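Local coordinates for receptor-like protein kinase ANXUR1 (PDB 6FIG) that probably acts as a cell-surface receptor kinase in plant reproduction, using its malectin-like ectodomain to sense signals outside the cell, at residues D16-K21 with D197-Q202; D71-L76 with E163-A168; S83-L88 with F152-E157; T307-T312 with M328-A333. One frame throughout, in Å; residues are numbered along the deposited sequence.

Contact 1 (D16-K21 with D197-Q202); sequences DQDKKK and DIPGSQ. With EDO (1,2-ethanediol), chain J.
Ser-201 grips both carboxylate oxygens of Asp-18. Its hydroxyl OG donates to OD1 of Asp-18 at 2.7 Å, while its backbone N donates to OD2 of Asp-18 at 2.8 Å with an N-H...O angle of 149°. Each donor arrives on the syn side of its oxygen, tilted modestly from the carboxylate plane. Serine suits the place because a chi1 of 64° sets OG between the backbone N and the carbonyl carbon, where hydroxyl and amide can face the same partner. Pro-199 lays carbon against the acid, its CB 3.6 Å from OD2 of Asp-18.

Asp-16 to Lys-19 form a type I turn, braced by an Asx turn in which OD1 of Asp-16 accepts from N of Asp-18 at 2.9 Å. The same OD1 takes N of Lys-20 at 3.0 Å from the opposite face of its carboxylate, and NE1 of Trp-22 is hydrogen-bonded to OD2 of Asp-16. N of Gln-202 bonds O of Pro-199, closing the 3-10 segment 200-202. NZ of Lys-20 forms a salt bridge with Glu-157 and a hydrogen bond with Thr-208 OG1.

Asp-18 is thus a two-pronged acceptor at the start of a 3-10 segment, where peptide dipoles would be expected to favour its negative charge. One acid and one serine tie the loop between strands 14-15 and 21-24 to that between strands 185-192 and 212-213 of the malectin-like region.

Contact 2 (D71-L76 with E163-A168); sequences DKRHLL and ELFDTA
The guanidinium of Arg-73 has the rim of the Phe-165 ring over one face and OE1 of Glu-163 at its edge. The arginine is buried and its glutamate partner partly exposed; it sits on strand 73-80 of the malectin-like beta-sandwich, which runs between strands 122-128 and 151-161. Phe-165 CD2 stands 3.8 Å above the guanidinium plane, the two planes being 72° apart, so the ring comes down on the cation with its rim. The aliphatic part of the arginine lies at the edge of that ring, with CD of Arg-73 4.0 Å from CD2 of Phe-165.

In the salt bridge, NE of Arg-73 donates to OE1 of Glu-163 at 2.8 Å and 167°, with the oxygen lying in the guanidinium plane. The carboxylate is turned 86° from that plane and receives the N-H from above its own, giving a single bond instead of a two-pronged pair. The remaining nitrogens are occupied: NH1 by Ser-127, NH2 by the carbonyls of Lys-181 and Ala-183. Arginine suits the site because one side chain answers all these acceptors in a buried setting. Phe-165 meets Phe-370 edge-to-face.

Glu-163 bends back at its second torsion, which brings OE2 of Glu-163 to 3.7 Å from CB of Arg-73. A water donates to this OE2 of Glu-163 at 2.6 Å and to the backbone O of Asp-71 at 2.8 Å.

Contact 3 (S83-L88 with F152-E157); sequences STYTGL and FINGIE. With CA (calcium ion), chain I.
The hydroxyl of Tyr-85 is held by two partners: Asn-154 ND2 donates to Tyr-85 OH at 2.9 Å and 161°, and OH is also hydrogen-bonded to the backbone O of Tyr-81. The tyrosine oxygen lies close to the amide plane of Asn-154, whereas ring and amide are turned obliquely to each other. Asn-154 completes the link with its other end, OD1 accepting from N of Tyr-81. An asparagine fits here because its amide offers a donor and an acceptor at once, and with CG beside the backbone N (chi1 -59°) the amide meets the tyrosine hydroxyl.

The backbone O of Asn-154 binds the calcium ion at 2.4 Å, with, among others, Ser-7 OG and the carbonyls of Cys-8, Pro-51 and Thr-54. Tyr-85 thus lies in the second shell, and its bond to the amide is consistent with fixing the residue whose carbonyl binds the metal. Beside this polar link the rings of Tyr-85 and Phe-152 meet at a slant, with centroids 5.8 Å apart and CE2 of Tyr-85 4.0 Å from CD2 of Phe-152. Tyr-85 to Leu-88 form a type I' turn, with Gly-87 at positive phi.

Asn-154 and Gly-155 form a classic bulge that interrupts strand 151-161 of the malectin-like domain where it pairs with Tyr-79 of strand 73-80. Strand 54-58 packs against both aromatic rings through Ile-57, and strand 35-38 meets Tyr-85 through Ala-37.

Contact 4 (T307-T312 with M328-A333); sequences TAQADT and MYKDYA
Ala-308 sits over one face of the Tyr-332 ring, and this is the close-packed part of the contact, where a loop after strand 306-307 packs on strand 327-336 within the malectin-like domain. Its methyl makes a CH-pi contact: CB of Ala-308 is 4.1 Å from the ring centroid of Tyr-332, 23° off the ring normal. CE1 and CD1 of Tyr-332 are both 3.8 Å from CB of Ala-308, and O of Ala-308 lies 3.6 Å from CE1 of Tyr-332. A small residue suits the spot, since it lets the loop approach the aromatic face closely, its methyl offset toward the rim. Tyr-332, with chi1 at -58° and its ring anti to the carbonyl carbon, points across to meet it.

At the ring edge the contact is less well defined. CG of Gln-309 is 3.3 Å from OH of Tyr-332, so the glutamine chain, bent at chi2, runs past the phenol end. Its amide comes beside this OH and the ammonium group of Lys-330, but is probably turned over in the model, so the polar pairing there remains doubtful. Lys-330 reaches in from the opposite direction and is only partly buried; farther along the loop, Asp-311 and Thr-312 are exposed. Thr-307 touches an N-acetylglucosamine.

The chain turns a corner at Ala-308, and Ala-308 with Gln-309 forms a classic bulge facing Ile-301. Ile-303 of strand 299-303 packs on both Ala-308 and Tyr-332. Trp-320 of helix 317-321 touches Gln-309 and Lys-330, while strand 278-287 backs the tyrosine through Leu-284.

Contacts 1 and 3 join through a salt bridge of 2.5 Å between Lys-20 NZ and Glu-157 OE2, although their centres lie 22 Å apart. Contacts 2 and 3 lie on neighbouring strands, 73-80 and 151-161, and CD1 of Leu-76 packs 3.4 Å from O of Glu-157. From contact 2 the chain enters strand 167-170, parallel neighbour of strand 327-336, where CB of Ala-168 lies 3.9 Å from CB of Ala-333 in contact 4. Contact 3 holds a calcium ligand and contact 4 borders a glycan; their centres are 42 Å apart. In contact 1 the side chain of Pro-199 is about 12 Å from a different calcium ion.

Contact 1 (D16-K21 with D197-Q202)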
loop_
_atom_site.group_PDB
_atom_site.type_symbol
_atom_site.label_atom_id
_atom_site.label_comp_id
_atom_site.label_asym_id
_atom_site.label_seq_id
_atom_site.Cartn_x
_atom_site.Cartn_y
_atom_site.Cartn_z
ATOM N N ASP A 16 5.547 0.875 13.195
ATOM C CA ASP A 16 4.659 0.708 14.358
ATOM C C ASP A 16 4.105 -0.734 14.495
ATOM O O ASP A 16 4.497 -1.633 13.745
ATOM C CB ASP A 16 3.561 1.785 14.363
ATOM C CG ASP A 16 2.548 1.639 13.224
ATOM O OD1 ASP A 16 2.412 0.529 12.660
ATOM O OD2 ASP A 16 1.894 2.666 12.898
ATOM N N GLN A 17 3.206 -0.935 15.457
ATOM C CA GLN A 17 2.620 -2.260 15.757
ATOM C C GLN A 17 1.718 -2.797 14.639
ATOM O O GLN A 17 1.454 -3.989 14.579
ATOM C CB GLN A 17 1.836 -2.228 17.092
ATOM C CG GLN A 17 0.367 -1.782 17.038
ATOM C CD GLN A 17 0.105 -0.396 16.435
ATOM O OE1 GLN A 17 1.009 0.448 16.318
ATOM N NE2 GLN A 17 -1.149 -0.149 16.067
ATOM N N ASP A 18 1.245 -1.911 13.767
ATOM C CA ASP A 18 0.384 -2.302 12.648
ATOM C C ASP A 18 1.152 -2.300 11.324
ATOM O O ASP A 18 0.553 -2.145 10.253
ATOM C CB ASP A 18 -0.813 -1.358 12.582
ATOM C CG ASP A 18 -1.975 -1.921 11.762
ATOM O OD1 ASP A 18 -2.169 -3.162 11.757
ATOM O OD2 ASP A 18 -2.684 -1.104 11.138
ATOM N N LYS A 19 2.478 -2.425 11.427
ATOM C CA LYS A 19 3.404 -2.542 10.300
ATOM C C LYS A 19 3.472 -1.327 9.359
ATOM O O LYS A 19 4.011 -1.438 8.258
ATOM C CB LYS A 19 3.143 -3.844 9.520
ATOM C CG LYS A 19 3.306 -5.104 10.360
ATOM C CD LYS A 19 3.404 -6.338 9.474
ATOM C CE LYS A 19 3.025 -7.616 10.212
ATOM N NZ LYS A 19 3.940 -7.900 11.350
ATOM N N LYS A 20 2.975 -0.175 9.800
ATOM C CA LYS A 20 3.093 1.051 9.028
ATOM C C LYS A 20 4.547 1.520 9.111
ATOM O O LYS A 20 5.113 1.536 10.203
ATOM C CB LYS A 20 2.186 2.135 9.591
ATOM C CG LYS A 20 2.209 3.457 8.833
ATOM C CD LYS A 20 1.241 4.461 9.448
ATOM C CE LYS A 20 -0.197 4.210 9.024
ATOM N NZ LYS A 20 -0.563 4.845 7.736
ATOM N N LYS A 21 5.129 1.858 7.960
ATOM C CA LYS A 21 6.506 2.346 7.905
ATOM C C LYS A 21 6.511 3.851 8.093
ATOM O O LYS A 21 5.704 4.563 7.499
ATOM C CB LYS A 21 7.184 1.981 6.586
ATOM C CG LYS A 21 7.499 0.501 6.455
ATOM C CD LYS A 21 8.189 0.188 5.130
ATOM C CE LYS A 21 7.824 -1.194 4.616
ATOM N NZ LYS A 21 6.384 -1.317 4.265
ATOM N N ASP A 197 -12.803 -3.634 16.096
ATOM C CA ASP A 197 -11.918 -2.648 15.504
ATOM C C ASP A 197 -11.272 -3.220 14.238
ATOM O O ASP A 197 -10.791 -4.366 14.226
ATOM C CB ASP A 197 -10.768 -2.263 16.445
ATOM C CG ASP A 197 -11.207 -1.495 17.697
ATOM O OD1 ASP A 197 -12.374 -1.064 17.839
ATOM O OD2 ASP A 197 -10.322 -1.322 18.579
ATOM N N ILE A 198 -11.240 -2.406 13.192
ATOM C CA ILE A 198 -10.506 -2.714 11.979
ATOM C C ILE A 198 -9.262 -1.816 11.976
ATOM O O ILE A 198 -9.416 -0.594 11.870
ATOM C CB ILE A 198 -11.333 -2.411 10.717
ATOM C CG1 ILE A 198 -12.643 -3.199 10.722
ATOM C CG2 ILE A 198 -10.527 -2.753 9.468
ATOM C CD1 ILE A 198 -13.591 -2.825 9.599
ATOM N N PRO A 199 -8.052 -2.411 12.061
ATOM C CA PRO A 199 -6.813 -1.620 12.040
ATOM C C PRO A 199 -6.571 -1.055 10.648
ATOM O O PRO A 199 -7.088 -1.588 9.656
ATOM C CB PRO A 199 -5.733 -2.635 12.400
ATOM C CG PRO A 199 -6.263 -3.920 11.865
ATOM C CD PRO A 199 -7.761 -3.861 12.023
ATOM N N GLY A 200 -5.796 0.021 10.582
ATOM C CA GLY A 200 -5.470 0.666 9.304
ATOM C C GLY A 200 -4.879 -0.278 8.265
ATOM O O GLY A 200 -5.154 -0.165 7.071
ATOM N N SER A 201 -4.114 -1.268 8.706
ATOM C CA SER A 201 -3.553 -2.251 7.785
ATOM C C SER A 201 -4.604 -3.055 7.010
ATOM O O SER A 201 -4.299 -3.659 5.997
ATOM C CB SER A 201 -2.619 -3.205 8.542
ATOM O OG SER A 201 -3.365 -3.954 9.490
ATOM N N GLN A 202 -5.833 -3.120 7.514
ATOM C CA GLN A 202 -6.908 -3.847 6.851
ATOM C C GLN A 202 -7.898 -2.936 6.117
ATOM O O GLN A 202 -8.861 -3.411 5.530
ATOM C CB GLN A 202 -7.639 -4.717 7.875
ATOM C CG GLN A 202 -6.795 -5.902 8.324
ATOM C CD GLN A 202 -6.637 -6.934 7.212
ATOM O OE1 GLN A 202 -7.604 -7.253 6.498
ATOM N NE2 GLN A 202 -5.440 -7.458 7.058
HETATM C C1 EDO J . 7.671 5.729 4.634
HETATM O O1 EDO J . 7.726 5.950 6.046
HETATM C C2 EDO J . 6.657 6.720 4.093
HETATM O O2 EDO J . 6.970 8.046 4.522
#

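Contact 2 (D71-L76 with E163-A168)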
loop_
_atom_site.group_PDB
_atom_site.type_symbol
_atom_site.label_atom_id
_atom_site.label_comp_id
_atom_site.label_asym_id
_atom_site.label_seq_id
_atom_site.Cartn_x
_atom_site.Cartn_y
_atom_site.Cartn_z
ATOM N N ASP A 71 -4.308 18.682 -7.890
ATOM C CA ASP A 71 -5.655 18.390 -8.330
ATOM C C ASP A 71 -6.305 17.246 -7.542
ATOM O O ASP A 71 -7.396 16.823 -7.893
ATOM C CB ASP A 71 -5.663 18.075 -9.834
ATOM C CG ASP A 71 -4.818 16.865 -10.195
ATOM O OD1 ASP A 71 -3.831 16.559 -9.491
ATOM O OD2 ASP A 71 -5.119 16.248 -11.227
ATOM N N LYS A 72 -5.638 16.755 -6.494
ATOM C CA LYS A 72 -6.113 15.606 -5.734
ATOM C C LYS A 72 -6.434 15.979 -4.296
ATOM O O LYS A 72 -5.858 16.912 -3.716
ATOM C CB LYS A 72 -5.071 14.472 -5.731
ATOM C CG LYS A 72 -4.638 13.997 -7.109
ATOM C CD LYS A 72 -5.749 13.327 -7.888
ATOM C CE LYS A 72 -5.268 12.923 -9.278
ATOM N NZ LYS A 72 -6.281 12.143 -10.022
ATOM N N ARG A 73 -7.359 15.222 -3.721
ATOM C CA ARG A 73 -7.718 15.334 -2.324
ATOM C C ARG A 73 -6.701 14.559 -1.484
ATOM O O ARG A 73 -6.116 13.582 -1.979
ATOM C CB ARG A 73 -9.145 14.770 -2.163
ATOM C CG ARG A 73 -9.704 14.749 -0.769
ATOM C CD ARG A 73 -11.186 14.435 -0.729
ATOM N NE ARG A 73 -12.022 15.561 -1.118
ATOM C CZ ARG A 73 -12.379 16.569 -0.319
ATOM N NH1 ARG A 73 -11.943 16.649 0.927
ATOM N NH2 ARG A 73 -13.167 17.531 -0.801
ATOM N N HIS A 74 -6.463 15.032 -0.258
ATOM C CA HIS A 74 -5.535 14.369 0.676
ATOM C C HIS A 74 -6.098 14.161 2.034
ATOM O O HIS A 74 -6.837 15.011 2.552
ATOM C CB HIS A 74 -4.242 15.175 0.804
ATOM C CG HIS A 74 -3.488 15.231 -0.462
ATOM N ND1 HIS A 74 -3.803 16.123 -1.462
ATOM C CD2 HIS A 74 -2.494 14.448 -0.940
ATOM C CE1 HIS A 74 -3.024 15.889 -2.504
ATOM N NE2 HIS A 74 -2.226 14.871 -2.216
ATOM N N LEU A 75 -5.751 13.025 2.631
ATOM C CA LEU A 75 -5.859 12.866 4.060
ATOM C C LEU A 75 -4.613 13.434 4.718
ATOM O O LEU A 75 -3.485 13.203 4.247
ATOM C CB LEU A 75 -5.966 11.407 4.479
ATOM C CG LEU A 75 -7.257 10.691 4.295
ATOM C CD1 LEU A 75 -7.147 9.230 4.706
ATOM C CD2 LEU A 75 -8.418 11.360 5.030
ATOM N N LEU A 76 -4.816 14.201 5.778
ATOM C CA LEU A 76 -3.735 14.709 6.611
ATOM C C LEU A 76 -4.006 14.232 8.002
ATOM O O LEU A 76 -5.107 14.486 8.541
ATOM C CB LEU A 76 -3.677 16.230 6.572
ATOM C CG LEU A 76 -2.775 16.913 7.602
ATOM C CD1 LEU A 76 -1.303 16.610 7.326
ATOM C CD2 LEU A 76 -2.981 18.420 7.585
ATOM N N GLU A 163 -11.873 11.154 -4.389
ATOM C CA GLU A 163 -12.968 12.058 -4.043
ATOM C C GLU A 163 -14.153 11.261 -3.523
ATOM O O GLU A 163 -15.066 10.917 -4.263
ATOM C CB GLU A 163 -13.365 12.898 -5.255
ATOM C CG GLU A 163 -12.262 13.842 -5.693
ATOM C CD GLU A 163 -12.071 15.052 -4.785
ATOM O OE1 GLU A 163 -12.802 15.244 -3.787
ATOM O OE2 GLU A 163 -11.160 15.840 -5.104
ATOM N N LEU A 164 -14.124 10.969 -2.233
ATOM C CA LEU A 164 -15.108 10.080 -1.633
ATOM C C LEU A 164 -16.316 10.832 -1.088
ATOM O O LEU A 164 -17.193 10.202 -0.495
ATOM C CB LEU A 164 -14.476 9.264 -0.520
ATOM C CG LEU A 164 -13.408 8.281 -1.038
ATOM C CD1 LEU A 164 -12.862 7.505 0.149
ATOM C CD2 LEU A 164 -13.945 7.362 -2.103
ATOM N N PHE A 165 -16.360 12.159 -1.289
ATOM C CA PHE A 165 -17.414 13.018 -0.739
ATOM C C PHE A 165 -18.171 13.684 -1.868
ATOM O O PHE A 165 -17.595 14.118 -2.851
ATOM C CB PHE A 165 -16.807 14.085 0.170
ATOM C CG PHE A 165 -15.979 13.502 1.285
ATOM C CD1 PHE A 165 -16.601 12.881 2.357
ATOM C CD2 PHE A 165 -14.597 13.491 1.210
ATOM C CE1 PHE A 165 -15.844 12.318 3.393
ATOM C CE2 PHE A 165 -13.834 12.939 2.225
ATOM C CZ PHE A 165 -14.454 12.336 3.316
ATOM N N ASP A 166 -19.482 13.740 -1.733
ATOM C CA ASP A 166 -20.316 14.455 -2.689
ATOM C C ASP A 166 -21.393 15.171 -1.861
ATOM O O ASP A 166 -21.063 15.763 -0.821
ATOM C CB ASP A 166 -20.877 13.489 -3.735
ATOM C CG ASP A 166 -21.424 14.207 -4.947
ATOM O OD1 ASP A 166 -20.698 15.058 -5.519
ATOM O OD2 ASP A 166 -22.570 13.921 -5.333
ATOM N N THR A 167 -22.662 15.085 -2.234
ATOM C CA THR A 167 -23.693 15.812 -1.523
ATOM C C THR A 167 -24.220 15.010 -0.339
ATOM O O THR A 167 -24.127 13.777 -0.296
ATOM C CB THR A 167 -24.849 16.221 -2.452
ATOM O OG1 THR A 167 -25.504 15.049 -2.944
ATOM C CG2 THR A 167 -24.355 17.026 -3.604
ATOM N N ALA A 168 -24.790 15.727 0.620
ATOM C CA ALA A 168 -25.423 15.138 1.790
ATOM C C ALA A 168 -26.799 15.757 1.953
ATOM O O ALA A 168 -26.965 16.954 1.727
ATOM C CB ALA A 168 -24.583 15.411 3.028
HETATM O O HOH W 1 -9.886 15.615 -7.382
#

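Contact 3 (S83-L88 with F152-E157)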
loop_
_atom_site.group_PDB
_atom_site.type_symbol
_atom_site.label_atom_id
_atom_site.label_comp_id
_atom_site.label_asym_id
_atom_site.label_seq_id
_atom_site.Cartn_x
_atom_site.Cartn_y
_atom_site.Cartn_z
ATOM N N SER A 83 3.338 15.020 26.786
ATOM C CA SER A 83 4.268 14.526 27.812
ATOM C C SER A 83 5.281 15.630 28.083
ATOM O O SER A 83 5.197 16.711 27.498
ATOM C CB SER A 83 4.993 13.267 27.325
ATOM O OG SER A 83 5.794 12.695 28.347
ATOM N N THR A 84 6.236 15.365 28.961
ATOM C CA THR A 84 7.297 16.333 29.219
ATOM C C THR A 84 8.379 16.139 28.163
ATOM O O THR A 84 8.956 15.060 28.043
ATOM C CB THR A 84 7.855 16.207 30.643
ATOM O OG1 THR A 84 6.782 16.392 31.573
ATOM C CG2 THR A 84 8.930 17.267 30.918
ATOM N N TYR A 85 8.610 17.188 27.378
ATOM C CA TYR A 85 9.654 17.216 26.362
ATOM C C TYR A 85 10.629 18.324 26.734
ATOM O O TYR A 85 10.194 19.456 26.980
ATOM C CB TYR A 85 9.043 17.528 25.019
ATOM C CG TYR A 85 8.095 16.460 24.521
ATOM C CD1 TYR A 85 8.581 15.236 24.055
ATOM C CD2 TYR A 85 6.732 16.684 24.481
ATOM C CE1 TYR A 85 7.731 14.259 23.585
ATOM C CE2 TYR A 85 5.858 15.711 24.003
ATOM C CZ TYR A 85 6.366 14.502 23.556
ATOM O OH TYR A 85 5.493 13.546 23.063
ATOM N N THR A 86 11.920 17.982 26.769
ATOM C CA THR A 86 13.025 18.934 27.034
ATOM C C THR A 86 12.763 19.858 28.234
ATOM O O THR A 86 13.060 21.056 28.196
ATOM C CB THR A 86 13.375 19.728 25.752
ATOM O OG1 THR A 86 12.231 20.460 25.280
ATOM C CG2 THR A 86 13.787 18.756 24.648
ATOM N N GLY A 87 12.208 19.279 29.300
ATOM C CA GLY A 87 11.882 20.015 30.523
ATOM C C GLY A 87 10.704 20.981 30.466
ATOM O O GLY A 87 10.426 21.654 31.457
ATOM N N LEU A 88 9.996 21.055 29.336
ATOM C CA LEU A 88 8.893 22.004 29.200
ATOM C C LEU A 88 7.633 21.444 29.854
ATOM O O LEU A 88 7.459 20.242 29.917
ATOM C CB LEU A 88 8.621 22.331 27.728
ATOM C CG LEU A 88 9.734 23.033 26.951
ATOM C CD1 LEU A 88 9.376 23.110 25.478
ATOM C CD2 LEU A 88 9.993 24.426 27.522
ATOM N N PHE A 152 4.113 21.388 19.399
ATOM C CA PHE A 152 4.815 20.124 19.232
ATOM C C PHE A 152 4.034 19.254 18.290
ATOM O O PHE A 152 2.839 19.485 18.042
ATOM C CB PHE A 152 5.061 19.412 20.582
ATOM C CG PHE A 152 3.842 18.792 21.185
ATOM C CD1 PHE A 152 2.875 19.577 21.807
ATOM C CD2 PHE A 152 3.637 17.420 21.123
ATOM C CE1 PHE A 152 1.733 19.007 22.351
ATOM C CE2 PHE A 152 2.502 16.843 21.664
ATOM C CZ PHE A 152 1.546 17.632 22.275
ATOM N N ILE A 153 4.724 18.262 17.750
ATOM C CA ILE A 153 4.106 17.300 16.829
ATOM C C ILE A 153 4.890 15.995 16.950
ATOM O O ILE A 153 6.120 16.010 17.027
ATOM C CB ILE A 153 4.112 17.852 15.372
ATOM C CG1 ILE A 153 3.434 16.892 14.378
ATOM C CG2 ILE A 153 5.526 18.211 14.909
ATOM C CD1 ILE A 153 1.931 16.753 14.555
ATOM N N ASN A 154 4.184 14.870 16.975
ATOM C CA ASN A 154 4.843 13.557 17.031
ATOM C C ASN A 154 4.879 12.836 15.695
ATOM O O ASN A 154 5.838 12.116 15.389
ATOM C CB ASN A 154 4.178 12.679 18.069
ATOM C CG ASN A 154 4.233 13.292 19.445
ATOM O OD1 ASN A 154 3.345 14.054 19.814
ATOM N ND2 ASN A 154 5.286 12.987 20.199
ATOM N N GLY A 155 3.851 13.053 14.883
ATOM C CA GLY A 155 3.756 12.403 13.593
ATOM C C GLY A 155 2.880 13.161 12.627
ATOM O O GLY A 155 1.914 13.818 13.029
ATOM N N ILE A 156 3.230 13.062 11.354
ATOM C CA ILE A 156 2.441 13.658 10.269
ATOM C C ILE A 156 2.269 12.628 9.163
ATOM O O ILE A 156 3.248 12.057 8.726
ATOM C CB ILE A 156 3.112 14.930 9.701
ATOM C CG1 ILE A 156 3.263 15.993 10.788
ATOM C CG2 ILE A 156 2.302 15.491 8.536
ATOM C CD1 ILE A 156 4.073 17.206 10.370
ATOM N N GLU A 157 1.026 12.387 8.714
ATOM C CA GLU A 157 0.798 11.641 7.469
ATOM C C GLU A 157 0.069 12.488 6.451
ATOM O O GLU A 157 -0.836 13.244 6.802
ATOM C CB GLU A 157 -0.010 10.361 7.658
ATOM C CG GLU A 157 0.576 9.315 8.556
ATOM C CD GLU A 157 -0.237 8.040 8.440
ATOM O OE1 GLU A 157 -1.177 7.877 9.228
ATOM O OE2 GLU A 157 0.046 7.251 7.512
HETATM CA CA CA I . 7.706 11.037 16.474
#

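Contact 4 (T307-T312 with M328-A333)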
loop_
_atom_site.group_PDB
_atom_site.type_symbol
_atom_site.label_atom_id
_atom_site.label_comp_id
_atom_site.label_asym_id
_atom_site.label_seq_id
_atom_site.Cartn_x
_atom_site.Cartn_y
_atom_site.Cartn_z
ATOM N N THR A 307 -35.889 14.323 11.501
ATOM C CA THR A 307 -36.134 13.193 10.600
ATOM C C THR A 307 -35.074 13.109 9.514
ATOM O O THR A 307 -34.880 14.060 8.749
ATOM C CB THR A 307 -37.563 13.291 9.983
ATOM O OG1 THR A 307 -38.536 13.100 11.009
ATOM C CG2 THR A 307 -37.783 12.233 8.902
ATOM N N ALA A 308 -34.362 11.981 9.467
ATOM C CA ALA A 308 -33.469 11.659 8.372
ATOM C C ALA A 308 -34.142 10.729 7.350
ATOM O O ALA A 308 -34.036 10.945 6.139
ATOM C CB ALA A 308 -32.192 11.044 8.908
ATOM N N GLN A 309 -34.811 9.679 7.835
ATOM C CA GLN A 309 -35.672 8.834 6.994
ATOM C C GLN A 309 -36.825 8.467 7.855
ATOM O O GLN A 309 -36.636 7.827 8.900
ATOM C CB GLN A 309 -35.028 7.507 6.618
ATOM C CG GLN A 309 -33.878 7.503 5.692
ATOM C CD GLN A 309 -34.062 8.148 4.325
ATOM O OE1 GLN A 309 -35.126 8.241 3.740
ATOM N NE2 GLN A 309 -32.967 8.576 3.807
ATOM N N ALA A 310 -38.028 8.847 7.460
ATOM C CA ALA A 310 -39.180 8.458 8.232
ATOM C C ALA A 310 -40.424 8.663 7.406
ATOM O O ALA A 310 -40.317 8.770 6.177
ATOM C CB ALA A 310 -39.225 9.225 9.554
ATOM N N ASP A 311 -41.585 8.683 8.059
ATOM C CA ASP A 311 -42.847 8.970 7.389
ATOM C C ASP A 311 -43.044 7.936 6.269
ATOM O O ASP A 311 -42.919 6.741 6.534
ATOM C CB ASP A 311 -42.860 10.443 6.934
ATOM C CG ASP A 311 -42.515 11.405 8.075
ATOM O OD1 ASP A 311 -43.183 11.331 9.132
ATOM O OD2 ASP A 311 -41.591 12.225 7.922
ATOM N N THR A 312 -43.320 8.367 5.037
ATOM C CA THR A 312 -43.552 7.425 3.934
ATOM C C THR A 312 -42.270 7.010 3.213
ATOM O O THR A 312 -42.327 6.230 2.263
ATOM C CB THR A 312 -44.552 8.005 2.899
ATOM O OG1 THR A 312 -43.976 9.169 2.284
ATOM C CG2 THR A 312 -45.855 8.361 3.573
ATOM N N MET A 328 -23.767 -0.129 0.656
ATOM C CA MET A 328 -24.111 1.236 0.284
ATOM C C MET A 328 -23.835 2.145 1.450
ATOM O O MET A 328 -23.571 1.707 2.576
ATOM C CB MET A 328 -25.596 1.340 -0.077
ATOM C CG MET A 328 -26.493 0.956 1.079
ATOM S SD MET A 328 -28.213 1.499 0.924
ATOM C CE MET A 328 -28.033 3.256 1.174
ATOM N N TYR A 329 -23.948 3.434 1.185
ATOM C CA TYR A 329 -23.952 4.411 2.243
ATOM C C TYR A 329 -24.926 5.523 1.901
ATOM O O TYR A 329 -25.307 5.707 0.732
ATOM C CB TYR A 329 -22.539 4.971 2.481
ATOM C CG TYR A 329 -22.023 5.767 1.322
ATOM C CD1 TYR A 329 -21.382 5.142 0.268
ATOM C CD2 TYR A 329 -22.212 7.148 1.261
ATOM C CE1 TYR A 329 -20.932 5.850 -0.831
ATOM C CE2 TYR A 329 -21.758 7.882 0.173
ATOM C CZ TYR A 329 -21.093 7.227 -0.858
ATOM O OH TYR A 329 -20.636 7.893 -1.967
ATOM N N LYS A 330 -25.331 6.254 2.925
ATOM C CA LYS A 330 -26.113 7.450 2.728
ATOM C C LYS A 330 -25.557 8.553 3.601
ATOM O O LYS A 330 -25.285 8.332 4.765
ATOM C CB LYS A 330 -27.574 7.240 3.064
ATOM C CG LYS A 330 -28.432 8.351 2.455
ATOM C CD LYS A 330 -29.762 7.820 1.935
ATOM C CE LYS A 330 -30.489 8.873 1.115
ATOM N NZ LYS A 330 -31.011 10.000 1.935
ATOM N N ASP A 331 -25.404 9.734 3.009
ATOM C CA ASP A 331 -24.899 10.902 3.729
ATOM C C ASP A 331 -26.034 11.859 4.134
ATOM O O ASP A 331 -26.868 12.243 3.318
ATOM C CB ASP A 331 -23.905 11.674 2.854
ATOM C CG ASP A 331 -22.592 10.977 2.698
ATOM O OD1 ASP A 331 -22.254 10.062 3.457
ATOM O OD2 ASP A 331 -21.837 11.433 1.801
ATOM N N TYR A 332 -26.008 12.271 5.393
ATOM C CA TYR A 332 -26.953 13.262 5.930
ATOM C C TYR A 332 -26.165 14.398 6.560
ATOM O O TYR A 332 -25.118 14.151 7.153
ATOM C CB TYR A 332 -27.812 12.615 7.015
ATOM C CG TYR A 332 -28.592 11.410 6.546
ATOM C CD1 TYR A 332 -29.823 11.562 5.929
ATOM C CD2 TYR A 332 -28.084 10.129 6.710
ATOM C CE1 TYR A 332 -30.544 10.451 5.490
ATOM C CE2 TYR A 332 -28.801 9.018 6.284
ATOM C CZ TYR A 332 -30.021 9.191 5.686
ATOM O OH TYR A 332 -30.684 8.065 5.271
ATOM N N ALA A 333 -26.670 15.609 6.442
ATOM C CA ALA A 333 -26.008 16.792 6.995
ATOM C C ALA A 333 -26.874 17.468 8.048
ATOM O O ALA A 333 -28.104 17.559 7.904
ATOM C CB ALA A 333 -25.655 17.777 5.892
#